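Local coordinates for ABC transporter substrate-binding protein (Rhizobium radiobacter, PDB 6TFX) that binds the mannityl-opine mannopinic acid as the periplasmic solute-binding protein of an ABC import system, at residues 416-421 against 451-456; 253-258 against 266-271; 373-378 against 409-414. All blocks are in the same frame, centred on the assembly; numbering follows the deposited sequence.

Contact 1: residues 416-421 against 451-456; sequences SHCNVA and NVCAIP. With MG (magnesium ion), chain G.
C418 and C453 face each other across a modelled magnesium ion. C418 SG lies 2.1 Å from the metal and C453 SG lies 1.8 Å from it. The two sulfurs come from nearly opposite sides, with an S-metal-S angle of about 154°. Both distances are short for magnesium-sulfur bonds, so the details of this coordination are doubtful. C418 SG and C453 SG are 3.9 Å apart, too far for a disulfide. C418 holds SG anti to its backbone N (chi1 176°), while C453 holds SG anti to its carbonyl carbon (chi1 -62°). These settings turn both sulfurs into the gap between the segments.

V420 lies beside the metal and brings CG1 to 3.5 Å from the magnesium ion, as a neighbour and not a ligand. Its other methyl, CG2, meets N451 ND2 at 3.5 Å. The two side chains approach from opposite directions. The amide nitrogen of N451 is satisfied by the L447 carbonyl, so towards V420 it makes only a packing contact.

S416 closes the other flank. Its CB sits 3.2 Å from C453 O, and its OG lies 3.9 Å from C453 CB. The hydroxyl has its main polar partner in N414 OD1. It also accepts a weak bond from C418 N, which ties the serine to the backbone of the cysteine. N414 ND2 also binds C418 O, so one asparagine side chain meets both S416 and C418.

The segment 416-421 runs up to helix 422-430, with A421 as its N-cap residue. Helix 434-450 packs against C418 and V420 through I448 and L447. It ends in a Schellman motif at V452, and the chain then enters strand 454-467, which pairs with strand 240-255.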
# COMPACT_ATOMS: atom_id res chain seq x y z
N SER A 416 -15.83 0.89 -6.54
CA SER A 416 -16.84 0.32 -7.43
C SER A 416 -18.23 0.38 -6.83
O SER A 416 -19.21 0.18 -7.55
CB SER A 416 -16.50 -1.13 -7.77
OG SER A 416 -16.54 -1.92 -6.60
N HIS A 417 -18.33 0.63 -5.50
CA HIS A 417 -19.61 0.60 -4.78
C HIS A 417 -20.20 -0.82 -4.77
O HIS A 417 -21.41 -1.02 -4.73
CB HIS A 417 -20.59 1.68 -5.29
CG HIS A 417 -20.07 3.07 -5.05
ND1 HIS A 417 -20.64 3.88 -4.09
CD2 HIS A 417 -19.07 3.75 -5.66
CE1 HIS A 417 -19.94 5.01 -4.11
NE2 HIS A 417 -19.00 4.99 -5.06
N CYS A 418 -19.28 -1.82 -4.78
CA CYS A 418 -19.62 -3.25 -4.77
C CYS A 418 -20.39 -3.57 -3.47
O CYS A 418 -20.05 -3.05 -2.40
CB CYS A 418 -18.33 -4.05 -4.86
SG CYS A 418 -18.54 -5.86 -4.74
N ASN A 419 -21.42 -4.44 -3.56
CA ASN A 419 -22.13 -4.92 -2.38
C ASN A 419 -22.47 -6.42 -2.49
O ASN A 419 -22.90 -7.03 -1.51
CB ASN A 419 -23.37 -4.08 -2.07
CG ASN A 419 -24.47 -4.13 -3.11
OD1 ASN A 419 -24.34 -4.69 -4.21
ND2 ASN A 419 -25.60 -3.51 -2.79
N VAL A 420 -22.16 -7.02 -3.65
CA VAL A 420 -22.55 -8.40 -4.01
C VAL A 420 -21.96 -9.50 -3.12
O VAL A 420 -22.56 -10.59 -3.02
CB VAL A 420 -22.26 -8.71 -5.51
CG1 VAL A 420 -20.76 -8.84 -5.82
CG2 VAL A 420 -23.07 -9.92 -6.01
N ALA A 421 -20.81 -9.23 -2.50
CA ALA A 421 -20.10 -10.26 -1.74
C ALA A 421 -20.08 -10.02 -0.23
O ALA A 421 -19.31 -10.68 0.48
CB ALA A 421 -18.68 -10.36 -2.28
N ASN A 451 -19.87 -10.09 -11.56
CA ASN A 451 -20.70 -8.87 -11.63
C ASN A 451 -19.88 -7.73 -12.27
O ASN A 451 -20.41 -6.63 -12.51
CB ASN A 451 -21.20 -8.51 -10.24
CG ASN A 451 -22.37 -9.39 -9.90
OD1 ASN A 451 -23.51 -9.08 -10.26
ND2 ASN A 451 -22.12 -10.54 -9.27
N VAL A 452 -18.58 -7.99 -12.51
CA VAL A 452 -17.68 -7.03 -13.16
C VAL A 452 -17.65 -5.70 -12.41
O VAL A 452 -17.83 -4.63 -12.99
CB VAL A 452 -17.94 -6.85 -14.69
CG1 VAL A 452 -16.73 -6.21 -15.40
CG2 VAL A 452 -18.33 -8.17 -15.36
N CYS A 453 -17.51 -5.78 -11.08
CA CYS A 453 -17.35 -4.58 -10.27
C CYS A 453 -15.94 -4.02 -10.49
O CYS A 453 -15.71 -2.81 -10.39
CB CYS A 453 -17.59 -4.92 -8.81
SG CYS A 453 -19.26 -5.53 -8.52
N ALA A 454 -14.99 -4.92 -10.77
CA ALA A 454 -13.61 -4.52 -11.00
C ALA A 454 -13.03 -5.48 -12.01
O ALA A 454 -13.47 -6.64 -12.08
CB ALA A 454 -12.81 -4.55 -9.71
N ILE A 455 -12.10 -4.98 -12.81
CA ILE A 455 -11.43 -5.76 -13.85
C ILE A 455 -9.96 -5.80 -13.47
O ILE A 455 -9.30 -4.76 -13.42
CB ILE A 455 -11.62 -5.14 -15.25
CG1 ILE A 455 -13.12 -4.97 -15.60
CG2 ILE A 455 -10.88 -6.01 -16.29
CD1 ILE A 455 -13.32 -3.94 -16.72
N PRO A 456 -9.42 -6.99 -13.20
CA PRO A 456 -8.01 -7.06 -12.81
C PRO A 456 -7.10 -6.87 -13.99
O PRO A 456 -7.41 -7.29 -15.13
CB PRO A 456 -7.85 -8.48 -12.27
CG PRO A 456 -8.94 -9.26 -12.90
CD PRO A 456 -10.08 -8.32 -13.18
MG MG G . -19.34 -5.82 -6.73

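Contact 2: residues 253-258 against 266-271; sequences LHINIT and RVRQAL. With EDO (1,2-ethanediol), chain D.
The end of strand 240-255 and the loop after it pack on helix 265-272. I255 from the strand and I257 from the loop meet R268 and L271 in the layer between sheet and helix. I255 CD1 touches L271 CD2 at 3.9 Å, and the two side chains lie alongside and run in opposing directions. The second branch of I255, CG2, reaches R268 CD at 3.9 Å. I257 takes over further along. Its CG2 stands 3.6 Å above one face of the R268 guanidinium plane, displaced toward the rim, and 3.7 Å from NE. The arginine chain bends at chi3 (-59°), which brings its flat end beside I257.

R268 is buried, and its polar end bonds outside the two segments. NH1 donates to the F262 carbonyl and NH2 to the N451 carbonyl. The contact itself uses the aliphatic stem and the face of the group.

Beyond the strand, N256 OD1 accepts from T258 N at 2.9 Å and from T258 OG1 at 2.7 Å. Both donors approach from the same face of the amide plane. The first bond makes an Asx turn. The T258 carbonyl holds a 1,2-ethanediol molecule, probably from the crystallisation liquor.

The I257 side chain also lies about 4 Å from that of C453 at the metal site. The arrangement is the helix-on-sheet packing of an alpha/beta lobe, as in other periplasmic binding proteins.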
# COMPACT_ATOMS: atom_id res chain seq x y z
N LEU A 253 -9.22 -1.96 -12.61
CA LEU A 253 -10.14 -0.88 -12.99
C LEU A 253 -11.36 -1.13 -12.12
O LEU A 253 -12.08 -2.12 -12.34
CB LEU A 253 -10.56 -1.02 -14.47
CG LEU A 253 -9.47 -0.76 -15.48
CD1 LEU A 253 -9.90 -1.25 -16.87
CD2 LEU A 253 -9.16 0.74 -15.52
N HIS A 254 -11.59 -0.27 -11.10
CA HIS A 254 -12.76 -0.37 -10.22
C HIS A 254 -13.83 0.47 -10.89
O HIS A 254 -13.63 1.67 -11.09
CB HIS A 254 -12.46 0.23 -8.85
CG HIS A 254 -11.41 -0.55 -8.13
ND1 HIS A 254 -11.75 -1.64 -7.33
CD2 HIS A 254 -10.07 -0.39 -8.12
CE1 HIS A 254 -10.59 -2.12 -6.87
NE2 HIS A 254 -9.55 -1.40 -7.31
N ILE A 255 -14.95 -0.16 -11.26
CA ILE A 255 -16.01 0.56 -12.01
C ILE A 255 -17.13 0.92 -11.05
O ILE A 255 -17.67 0.02 -10.41
CB ILE A 255 -16.57 -0.35 -13.15
CG1 ILE A 255 -15.45 -0.77 -14.16
CG2 ILE A 255 -17.75 0.34 -13.88
CD1 ILE A 255 -15.96 -2.02 -15.06
N ASN A 256 -17.55 2.20 -11.04
CA ASN A 256 -18.66 2.58 -10.17
C ASN A 256 -19.92 2.03 -10.82
O ASN A 256 -20.43 2.59 -11.79
CB ASN A 256 -18.74 4.10 -9.97
CG ASN A 256 -19.81 4.48 -8.99
OD1 ASN A 256 -20.79 3.76 -8.80
ND2 ASN A 256 -19.65 5.63 -8.37
N ILE A 257 -20.43 0.91 -10.25
CA ILE A 257 -21.60 0.20 -10.80
C ILE A 257 -22.92 0.95 -10.64
O ILE A 257 -23.93 0.49 -11.17
CB ILE A 257 -21.69 -1.22 -10.22
CG1 ILE A 257 -22.03 -1.17 -8.71
CG2 ILE A 257 -20.36 -2.01 -10.51
CD1 ILE A 257 -22.35 -2.54 -8.08
N THR A 258 -22.93 2.10 -9.93
CA THR A 258 -24.19 2.82 -9.74
C THR A 258 -24.36 3.94 -10.76
O THR A 258 -25.41 4.57 -10.79
CB THR A 258 -24.27 3.41 -8.31
OG1 THR A 258 -23.32 4.47 -8.19
CG2 THR A 258 -24.03 2.37 -7.22
N ARG A 266 -23.91 -5.31 -19.10
CA ARG A 266 -23.40 -5.55 -20.46
C ARG A 266 -22.29 -4.58 -20.83
O ARG A 266 -21.35 -4.94 -21.55
CB ARG A 266 -24.53 -5.50 -21.49
CG ARG A 266 -25.55 -6.61 -21.26
CD ARG A 266 -26.77 -6.40 -22.13
NE ARG A 266 -27.49 -5.19 -21.75
CZ ARG A 266 -28.67 -4.83 -22.26
NH1 ARG A 266 -29.27 -5.59 -23.16
NH2 ARG A 266 -29.24 -3.70 -21.86
N VAL A 267 -22.40 -3.33 -20.36
CA VAL A 267 -21.37 -2.31 -20.63
C VAL A 267 -20.10 -2.67 -19.87
O VAL A 267 -19.00 -2.53 -20.40
CB VAL A 267 -21.87 -0.88 -20.32
CG1 VAL A 267 -20.79 0.16 -20.61
CG2 VAL A 267 -23.14 -0.57 -21.12
N ARG A 268 -20.24 -3.15 -18.62
CA ARG A 268 -19.07 -3.54 -17.81
C ARG A 268 -18.42 -4.77 -18.46
O ARG A 268 -17.19 -4.84 -18.60
CB ARG A 268 -19.49 -3.86 -16.37
CG ARG A 268 -20.10 -2.66 -15.67
CD ARG A 268 -20.09 -2.78 -14.15
NE ARG A 268 -20.82 -3.95 -13.64
CZ ARG A 268 -22.11 -3.94 -13.32
NH1 ARG A 268 -22.86 -2.89 -13.60
NH2 ARG A 268 -22.67 -5.02 -12.79
N GLN A 269 -19.24 -5.76 -18.86
CA GLN A 269 -18.72 -6.96 -19.52
C GLN A 269 -17.99 -6.57 -20.81
O GLN A 269 -16.90 -7.10 -21.09
CB GLN A 269 -19.86 -7.92 -19.85
CG GLN A 269 -20.46 -8.58 -18.61
CD GLN A 269 -21.74 -9.32 -18.93
OE1 GLN A 269 -22.48 -8.97 -19.86
NE2 GLN A 269 -22.02 -10.36 -18.14
N ALA A 270 -18.56 -5.61 -21.57
CA ALA A 270 -17.91 -5.16 -22.80
C ALA A 270 -16.51 -4.62 -22.48
O ALA A 270 -15.56 -4.94 -23.17
CB ALA A 270 -18.75 -4.08 -23.48
N LEU A 271 -16.39 -3.81 -21.40
CA LEU A 271 -15.07 -3.27 -21.03
C LEU A 271 -14.11 -4.39 -20.67
O LEU A 271 -12.98 -4.40 -21.15
CB LEU A 271 -15.21 -2.25 -19.88
CG LEU A 271 -13.94 -1.49 -19.48
CD1 LEU A 271 -13.39 -0.65 -20.65
CD2 LEU A 271 -14.23 -0.59 -18.28
C1 EDO D . -25.89 7.59 -8.74
O1 EDO D . -26.25 7.29 -10.07
C2 EDO D . -24.64 8.50 -8.75
O2 EDO D . -24.42 9.06 -7.47

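Contact 3: residues 373-378 against 409-414; sequences MIRKDL and PTQVVN
R375 O is shared by two donors from the side of Q411. Water 2 gives it a bond of 2.8 Å. Q411 NE2 reaches it at 3.3 Å, a weak bond but a fairly straight one (N-H...O 164°). The same water donates to Q411 OE1 at 2.8 Å, so both ends of the amide are linked to one carbonyl. Q411 OE1 also accepts from the backbone N of G407, which probably fixes the rotation of the amide. The extended glutamine chain carries NE2 past R375 CB, 3.7 Å away. The guanidinium and amide planes stand 44° apart.

The other end of R375 uses a second water. Water 1 lies in the guanidinium plane at its edge. It accepts from R375 NE at 3.0 Å and donates to V412 O at 2.7 Å. R375 NH2 packs against V413 CG1 at 3.4 Å, where the two side chains run alongside in the same direction. The arginine is extended from CG to NE, which takes its guanidinium away from Q411 to V412 and V413. H371 ND1 takes NH1 and Y384 OH takes NH2.

The R375 side chain comes within about 4 Å of the bound opine. Its three nitrogens each have a partner, which probably holds the guanidinium in a set orientation near the ligand. With two waters bridging the segments, the contact depends on polar, water-mediated bonds more than on apolar packing.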
# COMPACT_ATOMS: atom_id res chain seq x y z
N MET A 373 -9.28 13.08 -4.81
CA MET A 373 -10.41 13.16 -5.74
C MET A 373 -11.18 11.88 -5.84
O MET A 373 -12.40 11.90 -5.77
CB MET A 373 -9.95 13.59 -7.14
CG MET A 373 -9.52 15.03 -7.19
SD MET A 373 -9.15 15.49 -8.90
CE MET A 373 -10.75 15.56 -9.60
N ILE A 374 -10.49 10.74 -5.97
CA ILE A 374 -11.23 9.47 -6.11
C ILE A 374 -12.02 9.13 -4.86
O ILE A 374 -13.04 8.47 -4.94
CB ILE A 374 -10.28 8.34 -6.55
CG1 ILE A 374 -9.17 8.11 -5.50
CG2 ILE A 374 -9.68 8.68 -7.94
CD1 ILE A 374 -8.19 6.98 -5.91
N ARG A 375 -11.54 9.60 -3.69
CA ARG A 375 -12.21 9.37 -2.40
C ARG A 375 -13.41 10.33 -2.19
O ARG A 375 -14.06 10.27 -1.15
CB ARG A 375 -11.19 9.44 -1.26
CG ARG A 375 -10.33 8.18 -1.24
CD ARG A 375 -9.21 8.31 -0.23
NE ARG A 375 -8.44 7.08 -0.06
CZ ARG A 375 -7.50 6.65 -0.89
NH1 ARG A 375 -7.28 7.30 -2.03
NH2 ARG A 375 -6.80 5.56 -0.61
N LYS A 376 -13.67 11.21 -3.18
CA LYS A 376 -14.83 12.10 -3.21
C LYS A 376 -15.81 11.59 -4.31
O LYS A 376 -16.78 12.28 -4.64
CB LYS A 376 -14.42 13.55 -3.48
CG LYS A 376 -13.73 14.21 -2.31
CD LYS A 376 -13.37 15.65 -2.66
CE LYS A 376 -12.75 16.40 -1.51
NZ LYS A 376 -12.21 17.72 -1.95
N ASP A 377 -15.53 10.39 -4.88
CA ASP A 377 -16.37 9.72 -5.88
C ASP A 377 -16.41 10.53 -7.18
O ASP A 377 -17.44 10.57 -7.87
CB ASP A 377 -17.80 9.54 -5.33
CG ASP A 377 -18.32 8.13 -5.32
OD1 ASP A 377 -17.66 7.25 -5.93
OD2 ASP A 377 -19.40 7.91 -4.73
N LEU A 378 -15.28 11.17 -7.51
CA LEU A 378 -15.25 12.05 -8.68
C LEU A 378 -14.91 11.36 -9.99
O LEU A 378 -15.00 12.01 -11.03
CB LEU A 378 -14.33 13.25 -8.44
CG LEU A 378 -14.79 14.22 -7.33
CD1 LEU A 378 -13.74 15.26 -7.04
CD2 LEU A 378 -16.11 14.91 -7.69
N PRO A 409 -19.11 7.02 6.32
CA PRO A 409 -18.10 7.35 7.36
C PRO A 409 -17.02 6.27 7.49
O PRO A 409 -15.87 6.56 7.83
CB PRO A 409 -18.93 7.45 8.65
CG PRO A 409 -20.36 7.66 8.19
CD PRO A 409 -20.47 6.91 6.89
N THR A 410 -17.37 5.02 7.15
CA THR A 410 -16.50 3.85 7.21
C THR A 410 -15.80 3.61 5.84
O THR A 410 -15.22 2.54 5.63
CB THR A 410 -17.35 2.61 7.55
OG1 THR A 410 -18.51 2.62 6.72
CG2 THR A 410 -17.81 2.59 9.02
N GLN A 411 -15.81 4.62 4.94
CA GLN A 411 -15.22 4.40 3.61
C GLN A 411 -13.78 3.99 3.66
O GLN A 411 -13.03 4.46 4.51
CB GLN A 411 -15.37 5.62 2.70
CG GLN A 411 -14.50 6.82 3.07
CD GLN A 411 -14.62 7.88 1.99
OE1 GLN A 411 -15.70 8.25 1.58
NE2 GLN A 411 -13.49 8.37 1.50
N VAL A 412 -13.38 3.10 2.72
CA VAL A 412 -11.97 2.77 2.61
C VAL A 412 -11.61 2.99 1.13
O VAL A 412 -11.41 4.15 0.72
CB VAL A 412 -11.56 1.38 3.16
CG1 VAL A 412 -10.05 1.31 3.35
CG2 VAL A 412 -12.26 1.08 4.49
N VAL A 413 -11.59 1.90 0.33
CA VAL A 413 -11.21 2.04 -1.08
C VAL A 413 -12.18 1.25 -2.00
O VAL A 413 -11.77 0.79 -3.07
CB VAL A 413 -9.73 1.66 -1.33
CG1 VAL A 413 -8.79 2.77 -0.86
CG2 VAL A 413 -9.36 0.35 -0.63
N ASN A 414 -13.48 1.20 -1.61
CA ASN A 414 -14.47 0.51 -2.44
C ASN A 414 -14.99 1.54 -3.43
O ASN A 414 -16.06 2.14 -3.24
CB ASN A 414 -15.56 -0.15 -1.61
CG ASN A 414 -16.62 -0.87 -2.43
OD1 ASN A 414 -16.63 -0.81 -3.69
ND2 ASN A 414 -17.55 -1.55 -1.73
O HOH W 1 -9.60 5.55 2.21
O HOH W 2 -16.34 10.73 0.35

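Contacts 1 and 2 are buried and share the sheet in which strands 240-255 and 454-467 pair. They join directly there, where L253 and I455 bond by their backbones. Contact 3 is only partly buried and lies beside the opine. It touches contact 1 through H417 NE2 and D377 OD1, and comes close to contact 2 where D377 meets N256. The chemistry follows the place. Contact 1 centres on two cysteines and a metal, contact 2 on aliphatic packing around a buried arginine, and contact 3 on water bridges. The segments 409-414 and 416-421 belong to one loop after helix 392-400, so contacts 1 and 3 hold different parts of it.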